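Nidogen-1 (Mus musculus, PDB 1GL4) is a basement-membrane glycoprotein that associates tightly with laminin and also binds collagen IV and perlecan; this fragment is an EGF-like module joined to the G2 beta-barrel. Local coordinates at residues Arg12-Glu20 against Cys32-Cys43; Ser78-Thr89 against Gly109-Val118. All coordinates share one frame; numbering follows the deposited sequence.

Contact 1 (Arg12-Glu20 against Cys32-Cys43)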
# COMPACT_ATOMS: atom_id res chain seq x y z
N ARG A 12 16.14 19.79 20.17
CA ARG A 12 16.59 18.47 19.72
C ARG A 12 15.41 17.51 19.74
O ARG A 12 15.32 16.60 18.92
CB ARG A 12 17.69 17.94 20.64
CG ARG A 12 19.09 18.36 20.25
CD ARG A 12 20.12 17.86 21.25
NE ARG A 12 21.49 18.04 20.77
CZ ARG A 12 22.01 17.37 19.75
NH1 ARG A 12 21.28 16.47 19.10
NH2 ARG A 12 23.26 17.61 19.36
N HIS A 13 14.50 17.72 20.69
CA HIS A 13 13.32 16.86 20.84
C HIS A 13 12.45 16.84 19.59
O HIS A 13 11.58 15.98 19.45
CB HIS A 13 12.49 17.32 22.04
CG HIS A 13 11.88 18.67 21.86
ND1 HIS A 13 12.62 19.83 21.84
CD2 HIS A 13 10.59 19.05 21.69
CE1 HIS A 13 11.82 20.87 21.66
NE2 HIS A 13 10.58 20.42 21.56
N GLN A 14 12.67 17.79 18.69
CA GLN A 14 11.90 17.86 17.46
C GLN A 14 12.31 16.73 16.52
O GLN A 14 11.54 16.32 15.65
CB GLN A 14 12.12 19.21 16.76
CG GLN A 14 11.57 20.41 17.52
CD GLN A 14 10.06 20.38 17.61
OE1 GLN A 14 9.48 19.52 18.27
NE2 GLN A 14 9.41 21.34 16.95
N CYS A 15 13.52 16.23 16.70
CA CYS A 15 14.06 15.16 15.87
C CYS A 15 13.65 13.77 16.37
O CYS A 15 13.22 13.60 17.51
CB CYS A 15 15.59 15.22 15.84
SG CYS A 15 16.34 16.72 15.12
N SER A 16 13.78 12.78 15.49
CA SER A 16 13.48 11.40 15.83
C SER A 16 14.59 10.96 16.78
O SER A 16 15.71 11.48 16.71
CB SER A 16 13.49 10.53 14.57
OG SER A 16 13.52 9.15 14.90
N VAL A 17 14.31 10.00 17.65
CA VAL A 17 15.34 9.52 18.57
C VAL A 17 16.42 8.80 17.77
O VAL A 17 17.54 8.62 18.24
CB VAL A 17 14.76 8.55 19.63
CG1 VAL A 17 13.69 9.26 20.45
CG2 VAL A 17 14.19 7.32 18.96
N HIS A 18 16.07 8.39 16.55
CA HIS A 18 17.01 7.70 15.68
C HIS A 18 17.66 8.66 14.70
O HIS A 18 18.13 8.25 13.64
CB HIS A 18 16.29 6.59 14.90
CG HIS A 18 15.64 5.56 15.77
ND1 HIS A 18 16.33 4.79 16.68
CD2 HIS A 18 14.35 5.14 15.84
CE1 HIS A 18 15.50 3.95 17.27
NE2 HIS A 18 14.30 4.14 16.78
N ALA A 19 17.69 9.95 15.04
CA ALA A 19 18.27 10.95 14.16
C ALA A 19 19.27 11.88 14.85
O ALA A 19 19.31 11.97 16.07
CB ALA A 19 17.16 11.78 13.53
N GLU A 20 20.08 12.56 14.04
CA GLU A 20 21.08 13.51 14.52
C GLU A 20 20.61 14.93 14.24
O GLU A 20 19.95 15.18 13.22
CB GLU A 20 22.41 13.28 13.82
CG GLU A 20 23.19 12.07 14.27
CD GLU A 20 24.51 11.94 13.53
OE1 GLU A 20 24.49 11.73 12.30
OE2 GLU A 20 25.57 12.06 14.18
N CYS A 32 18.23 11.06 9.82
CA CYS A 32 18.25 9.70 10.35
C CYS A 32 19.67 9.15 10.35
O CYS A 32 20.44 9.39 9.41
CB CYS A 32 17.35 8.77 9.53
SG CYS A 32 15.60 9.27 9.42
N VAL A 33 20.01 8.40 11.39
CA VAL A 33 21.34 7.80 11.51
C VAL A 33 21.45 6.57 10.61
O VAL A 33 20.44 6.08 10.09
CB VAL A 33 21.65 7.40 12.97
CG1 VAL A 33 20.69 6.32 13.44
CG2 VAL A 33 23.09 6.91 13.08
N ALA A 34 22.67 6.08 10.43
CA ALA A 34 22.93 4.91 9.60
C ALA A 34 22.02 3.73 9.94
O ALA A 34 21.76 3.45 11.11
CB ALA A 34 24.40 4.50 9.73
N ASN A 35 21.55 3.06 8.89
CA ASN A 35 20.68 1.89 9.02
C ASN A 35 19.21 2.22 9.34
O ASN A 35 18.42 1.35 9.72
CB ASN A 35 21.27 0.93 10.04
CG ASN A 35 22.71 0.58 9.72
OD1 ASN A 35 23.01 0.09 8.63
ND2 ASN A 35 23.61 0.84 10.66
N TYR A 36 18.86 3.49 9.17
CA TYR A 36 17.49 3.96 9.38
C TYR A 36 17.15 4.85 8.18
O TYR A 36 18.05 5.46 7.60
CB TYR A 36 17.37 4.76 10.68
CG TYR A 36 17.38 3.91 11.93
CD1 TYR A 36 18.56 3.31 12.37
CD2 TYR A 36 16.21 3.66 12.65
CE1 TYR A 36 18.57 2.48 13.49
CE2 TYR A 36 16.21 2.83 13.77
CZ TYR A 36 17.39 2.24 14.18
OH TYR A 36 17.40 1.42 15.28
N THR A 37 15.88 4.89 7.80
CA THR A 37 15.48 5.74 6.67
C THR A 37 14.36 6.68 7.11
O THR A 37 13.61 6.37 8.04
CB THR A 37 15.01 4.90 5.45
OG1 THR A 37 13.86 4.13 5.81
CG2 THR A 37 16.11 3.97 4.99
N GLY A 38 14.27 7.83 6.44
CA GLY A 38 13.25 8.81 6.79
C GLY A 38 13.77 10.21 6.56
O GLY A 38 14.78 10.40 5.89
N ASN A 39 13.08 11.21 7.12
CA ASN A 39 13.49 12.60 6.94
C ASN A 39 14.06 13.28 8.18
O ASN A 39 14.09 14.51 8.26
CB ASN A 39 12.31 13.42 6.42
CG ASN A 39 11.24 13.62 7.47
OD1 ASN A 39 11.25 12.98 8.53
ND2 ASN A 39 10.29 14.51 7.19
N GLY A 40 14.51 12.50 9.16
CA GLY A 40 15.07 13.10 10.36
C GLY A 40 14.05 13.28 11.48
O GLY A 40 14.34 12.96 12.64
N ARG A 41 12.87 13.79 11.14
CA ARG A 41 11.81 13.98 12.12
C ARG A 41 11.13 12.64 12.40
O ARG A 41 10.61 12.40 13.49
CB ARG A 41 10.77 14.98 11.60
CG ARG A 41 11.21 16.44 11.65
CD ARG A 41 10.20 17.34 10.94
NE ARG A 41 8.85 17.15 11.46
CZ ARG A 41 8.41 17.62 12.62
NH1 ARG A 41 9.22 18.34 13.40
NH2 ARG A 41 7.17 17.38 13.02
N GLN A 42 11.16 11.77 11.39
CA GLN A 42 10.56 10.43 11.48
C GLN A 42 11.55 9.46 10.82
O GLN A 42 12.01 9.69 9.69
CB GLN A 42 9.23 10.39 10.71
CG GLN A 42 8.23 11.52 11.02
CD GLN A 42 7.54 11.36 12.36
OE1 GLN A 42 7.40 10.25 12.87
NE2 GLN A 42 7.08 12.47 12.93
N CYS A 43 11.88 8.38 11.53
CA CYS A 43 12.82 7.38 11.00
C CYS A 43 12.39 5.96 11.36
O CYS A 43 11.80 5.74 12.41
CB CYS A 43 14.23 7.62 11.58
SG CYS A 43 14.93 9.28 11.34
O HOH W 1 11.00 8.24 14.32
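In the EGF-like domain, whose disulfides Cys8-Cys21, Cys15-Cys30 and Cys32-Cys43 follow the 1-3, 2-4, 5-6 EGF pattern, residues 12-20 lie against the C-terminal loop 32-43 at Ser16, His18 and Ala19. Two backbone bonds fix the pairing: Ser16 N to Gly40 O is 2.9 Å with a nearly straight 162° N-H approach, and Val33 N to His18 O is also 2.9 Å. Both donors lie in the carbonyl planes of their acceptors. Next to the second bond, Ala19 and Cys32 form an antiparallel non-hydrogen-bonded pair, and Ala19 CB rests 4.0 Å from Cys43 SG, beside the disulfide to Cys32. The His18 and Tyr36 rings make an offset stack, centroids 4.4 Å apart and planes at 23°. His18 CB also lies over the Tyr36 face, and with CG anti to the carbonyl carbon (chi1 -59°) the imidazole is carried over Tyr36 CE2; Val17 CG2 covers the other imidazole face. An alanine in place of His18 would probably leave the Tyr36 ring without its stacking partner and open a gap between Val17 and Tyr36. Arg41 NH2 makes a salt bridge to Glu133, and Gln42 bonds to Glu133 and to the backbone N of Ile158. Ser16 opens an ST turn, its OG accepting from His18 N at 3.1 Å, and the same OG is 2.7 Å from a water that accepts from Cys43 N at 2.9 Å.

Contact 2 (Ser78-Thr89 against Gly109-Val118); sequences SYVVMNHGRSYT and GGIIGWMFAV
Ser78 meets the inner helix at Ile112, where the carbons Ser78 CB and Ile112 CD1 are only 3.4 Å apart, tighter than usual van der Waals contact. The Ser78 hydroxyl shares a hydrogen bond with Thr89 OG1 on the neighbouring antiparallel strand, so its polar end is satisfied beside the apolar Ile112. Tyr79 points away from the helix, as suits a residue involved in perlecan binding; its ring packs on the chain of another protein. Val80 turns inward again, and its CG2 approaches Phe116 CD1 at 3.7 Å in an off-centre CH-pi contact. Met82, its chain bent at chi2 (-57°) and chi3, brings SD to 3.3 Å from Phe116 CD2; this Met-aromatic approach is oblique, 54° off the ring normal. At the turn, a water accepts from Asn83 N at 2.8 Å and donates to Phe116 O at 2.8 Å, bridging the backbones just past the helix. Gly85 CA lies 3.6 Å from Val118 CG2, and a CB there would clash with that methyl; Gly85 N is buried with no partner in the model. Ser87 OG then comes 3.6 Å from Gly113 CA, while Thr89 OG1 faces Gly109. Gly109 and Gly113, where a CB would clash with Thr89 OG1 or press tightly on Ser87 OG, let strand 86-89 lie close to helix 109-115, with axes 7.7 Å apart and running roughly antiparallel at 151°. On its other side, Ile111 and Met115 pack on strands 133-142 and 149-156. A helix enclosed by strands in this way is the hallmark of the nidogen G2 beta-barrel, which shares its fold with green fluorescent protein.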
# COMPACT_ATOMS: atom_id res chain seq x y z
N SER A 78 -2.81 -1.17 6.93
CA SER A 78 -1.88 -1.51 5.85
C SER A 78 -0.57 -2.07 6.42
O SER A 78 -0.11 -1.63 7.47
CB SER A 78 -1.63 -0.26 5.00
OG SER A 78 -0.97 -0.57 3.80
N TYR A 79 0.02 -3.03 5.71
CA TYR A 79 1.26 -3.68 6.13
C TYR A 79 2.31 -3.67 5.00
O TYR A 79 1.98 -3.89 3.83
CB TYR A 79 0.95 -5.14 6.53
CG TYR A 79 2.06 -5.91 7.23
CD1 TYR A 79 2.14 -5.95 8.62
CD2 TYR A 79 3.03 -6.61 6.50
CE1 TYR A 79 3.14 -6.67 9.27
CE2 TYR A 79 4.05 -7.33 7.14
CZ TYR A 79 4.09 -7.36 8.53
OH TYR A 79 5.08 -8.07 9.18
N VAL A 80 3.56 -3.39 5.37
CA VAL A 80 4.68 -3.37 4.41
C VAL A 80 5.98 -3.70 5.12
O VAL A 80 6.11 -3.49 6.33
CB VAL A 80 4.86 -1.98 3.76
CG1 VAL A 80 3.66 -1.61 2.94
CG2 VAL A 80 5.10 -0.94 4.83
N VAL A 81 6.96 -4.21 4.38
CA VAL A 81 8.27 -4.51 4.93
C VAL A 81 9.27 -3.64 4.16
O VAL A 81 9.37 -3.73 2.93
CB VAL A 81 8.66 -5.99 4.76
CG1 VAL A 81 10.07 -6.22 5.31
CG2 VAL A 81 7.67 -6.89 5.50
N MET A 82 10.01 -2.80 4.88
CA MET A 82 10.98 -1.92 4.22
C MET A 82 11.88 -2.69 3.26
O MET A 82 12.41 -3.76 3.58
CB MET A 82 11.85 -1.19 5.26
CG MET A 82 11.07 -0.36 6.28
SD MET A 82 9.98 0.90 5.58
CE MET A 82 11.11 1.77 4.42
N ASN A 83 12.03 -2.13 2.06
CA ASN A 83 12.87 -2.69 1.00
C ASN A 83 12.27 -3.88 0.24
O ASN A 83 12.93 -4.43 -0.64
CB ASN A 83 14.25 -3.06 1.56
CG ASN A 83 15.36 -2.88 0.53
OD1 ASN A 83 16.49 -3.30 0.75
ND2 ASN A 83 15.03 -2.24 -0.59
N HIS A 84 11.05 -4.29 0.58
CA HIS A 84 10.43 -5.40 -0.14
C HIS A 84 9.59 -4.85 -1.30
O HIS A 84 9.45 -5.49 -2.34
CB HIS A 84 9.53 -6.24 0.78
CG HIS A 84 10.29 -7.20 1.65
ND1 HIS A 84 9.73 -8.35 2.15
CD2 HIS A 84 11.55 -7.14 2.15
CE1 HIS A 84 10.61 -8.97 2.92
NE2 HIS A 84 11.72 -8.26 2.94
N GLY A 85 9.02 -3.66 -1.10
CA GLY A 85 8.23 -3.02 -2.13
C GLY A 85 6.77 -3.41 -2.30
O GLY A 85 6.10 -2.91 -3.21
N ARG A 86 6.25 -4.28 -1.44
CA ARG A 86 4.85 -4.68 -1.58
C ARG A 86 3.96 -4.15 -0.45
O ARG A 86 4.24 -4.38 0.73
CB ARG A 86 4.75 -6.20 -1.67
CG ARG A 86 3.38 -6.71 -2.15
CD ARG A 86 3.48 -8.15 -2.66
NE ARG A 86 2.19 -8.70 -3.05
CZ ARG A 86 1.46 -8.28 -4.09
NH1 ARG A 86 1.89 -7.29 -4.86
NH2 ARG A 86 0.29 -8.86 -4.35
N SER A 87 2.90 -3.44 -0.81
CA SER A 87 1.99 -2.90 0.20
C SER A 87 0.66 -3.65 0.16
O SER A 87 0.08 -3.85 -0.91
CB SER A 87 1.75 -1.40 -0.02
OG SER A 87 1.12 -1.16 -1.26
N TYR A 88 0.19 -4.06 1.34
CA TYR A 88 -1.06 -4.79 1.48
C TYR A 88 -2.03 -3.93 2.30
O TYR A 88 -1.73 -3.58 3.44
CB TYR A 88 -0.84 -6.11 2.22
CG TYR A 88 0.20 -7.03 1.61
CD1 TYR A 88 1.56 -6.76 1.74
CD2 TYR A 88 -0.18 -8.20 0.95
CE1 TYR A 88 2.53 -7.64 1.24
CE2 TYR A 88 0.77 -9.09 0.44
CZ TYR A 88 2.13 -8.80 0.59
OH TYR A 88 3.08 -9.67 0.10
N THR A 89 -3.18 -3.59 1.73
CA THR A 89 -4.14 -2.75 2.44
C THR A 89 -5.51 -3.39 2.61
O THR A 89 -6.03 -4.03 1.69
CB THR A 89 -4.32 -1.38 1.71
OG1 THR A 89 -3.05 -0.71 1.63
CG2 THR A 89 -5.31 -0.50 2.46
N GLY A 109 -4.96 2.67 -1.76
CA GLY A 109 -3.91 2.03 -0.99
C GLY A 109 -2.57 2.23 -1.68
O GLY A 109 -1.52 2.18 -1.05
N GLY A 110 -2.62 2.48 -2.98
CA GLY A 110 -1.41 2.70 -3.76
C GLY A 110 -0.46 3.79 -3.28
O GLY A 110 0.73 3.74 -3.57
N ILE A 111 -0.98 4.79 -2.57
CA ILE A 111 -0.13 5.87 -2.06
C ILE A 111 0.85 5.29 -1.04
O ILE A 111 1.96 5.79 -0.88
CB ILE A 111 -0.99 7.00 -1.41
CG1 ILE A 111 -0.09 8.16 -0.96
CG2 ILE A 111 -1.77 6.45 -0.23
CD1 ILE A 111 0.56 8.92 -2.11
N ILE A 112 0.44 4.23 -0.36
CA ILE A 112 1.30 3.60 0.63
C ILE A 112 2.44 2.85 -0.09
O ILE A 112 3.55 2.73 0.43
CB ILE A 112 0.50 2.64 1.53
CG1 ILE A 112 -0.57 3.43 2.28
CG2 ILE A 112 1.42 1.93 2.52
CD1 ILE A 112 -1.51 2.60 3.13
N GLY A 113 2.15 2.36 -1.29
CA GLY A 113 3.17 1.68 -2.08
C GLY A 113 4.20 2.70 -2.53
O GLY A 113 5.40 2.42 -2.61
N TRP A 114 3.73 3.91 -2.84
CA TRP A 114 4.61 5.00 -3.26
C TRP A 114 5.52 5.38 -2.09
O TRP A 114 6.72 5.60 -2.27
CB TRP A 114 3.76 6.22 -3.68
CG TRP A 114 4.57 7.47 -3.93
CD1 TRP A 114 5.35 7.75 -5.01
CD2 TRP A 114 4.70 8.59 -3.04
NE1 TRP A 114 5.96 8.97 -4.86
CE2 TRP A 114 5.58 9.51 -3.66
CE3 TRP A 114 4.16 8.90 -1.78
CZ2 TRP A 114 5.94 10.72 -3.06
CZ3 TRP A 114 4.52 10.11 -1.18
CH2 TRP A 114 5.40 11.01 -1.82
N MET A 115 4.95 5.43 -0.89
CA MET A 115 5.71 5.77 0.30
C MET A 115 6.87 4.82 0.59
O MET A 115 7.94 5.26 1.00
CB MET A 115 4.80 5.78 1.54
CG MET A 115 3.80 6.92 1.64
SD MET A 115 2.78 6.77 3.14
CE MET A 115 4.02 6.95 4.40
N PHE A 116 6.65 3.52 0.37
CA PHE A 116 7.67 2.53 0.67
C PHE A 116 8.24 1.72 -0.51
O PHE A 116 8.71 0.60 -0.32
CB PHE A 116 7.15 1.57 1.75
CG PHE A 116 6.81 2.25 3.05
CD1 PHE A 116 5.49 2.43 3.43
CD2 PHE A 116 7.82 2.74 3.87
CE1 PHE A 116 5.17 3.10 4.62
CE2 PHE A 116 7.52 3.40 5.06
CZ PHE A 116 6.19 3.58 5.43
N ALA A 117 8.21 2.29 -1.71
CA ALA A 117 8.72 1.60 -2.89
C ALA A 117 10.20 1.26 -2.74
O ALA A 117 10.92 1.93 -2.00
CB ALA A 117 8.53 2.48 -4.13
N VAL A 118 10.66 0.22 -3.43
CA VAL A 118 12.07 -0.17 -3.37
C VAL A 118 12.87 0.95 -4.03
O VAL A 118 12.62 1.31 -5.18
CB VAL A 118 12.33 -1.49 -4.12
CG1 VAL A 118 13.84 -1.80 -4.10
CG2 VAL A 118 11.55 -2.62 -3.46
O HOH W 2 11.28 0.22 0.84

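From the N terminus, contact 1 comes first: residues 12-20 meet 32-43, closing a loop of 11 intervening residues that holds most of the hairpin of strands 19-23 and 28-32. The chain then enters the barrel through strand 49-62, and contact 2 joins hairpin 78-89 to segment 109-118, closing a 19-residue connection that includes helix 96-99 and leads into the inner helix. The two loops follow in series, neither nested nor crossed, with contact centres about 20 Å apart. One shapes the EGF-like module and the other the barrel interior. The modules touch where Thr37 OG1 lies 3.9 Å from Met82 CE, and the Cys29-Cys236 disulfide ties them covalently.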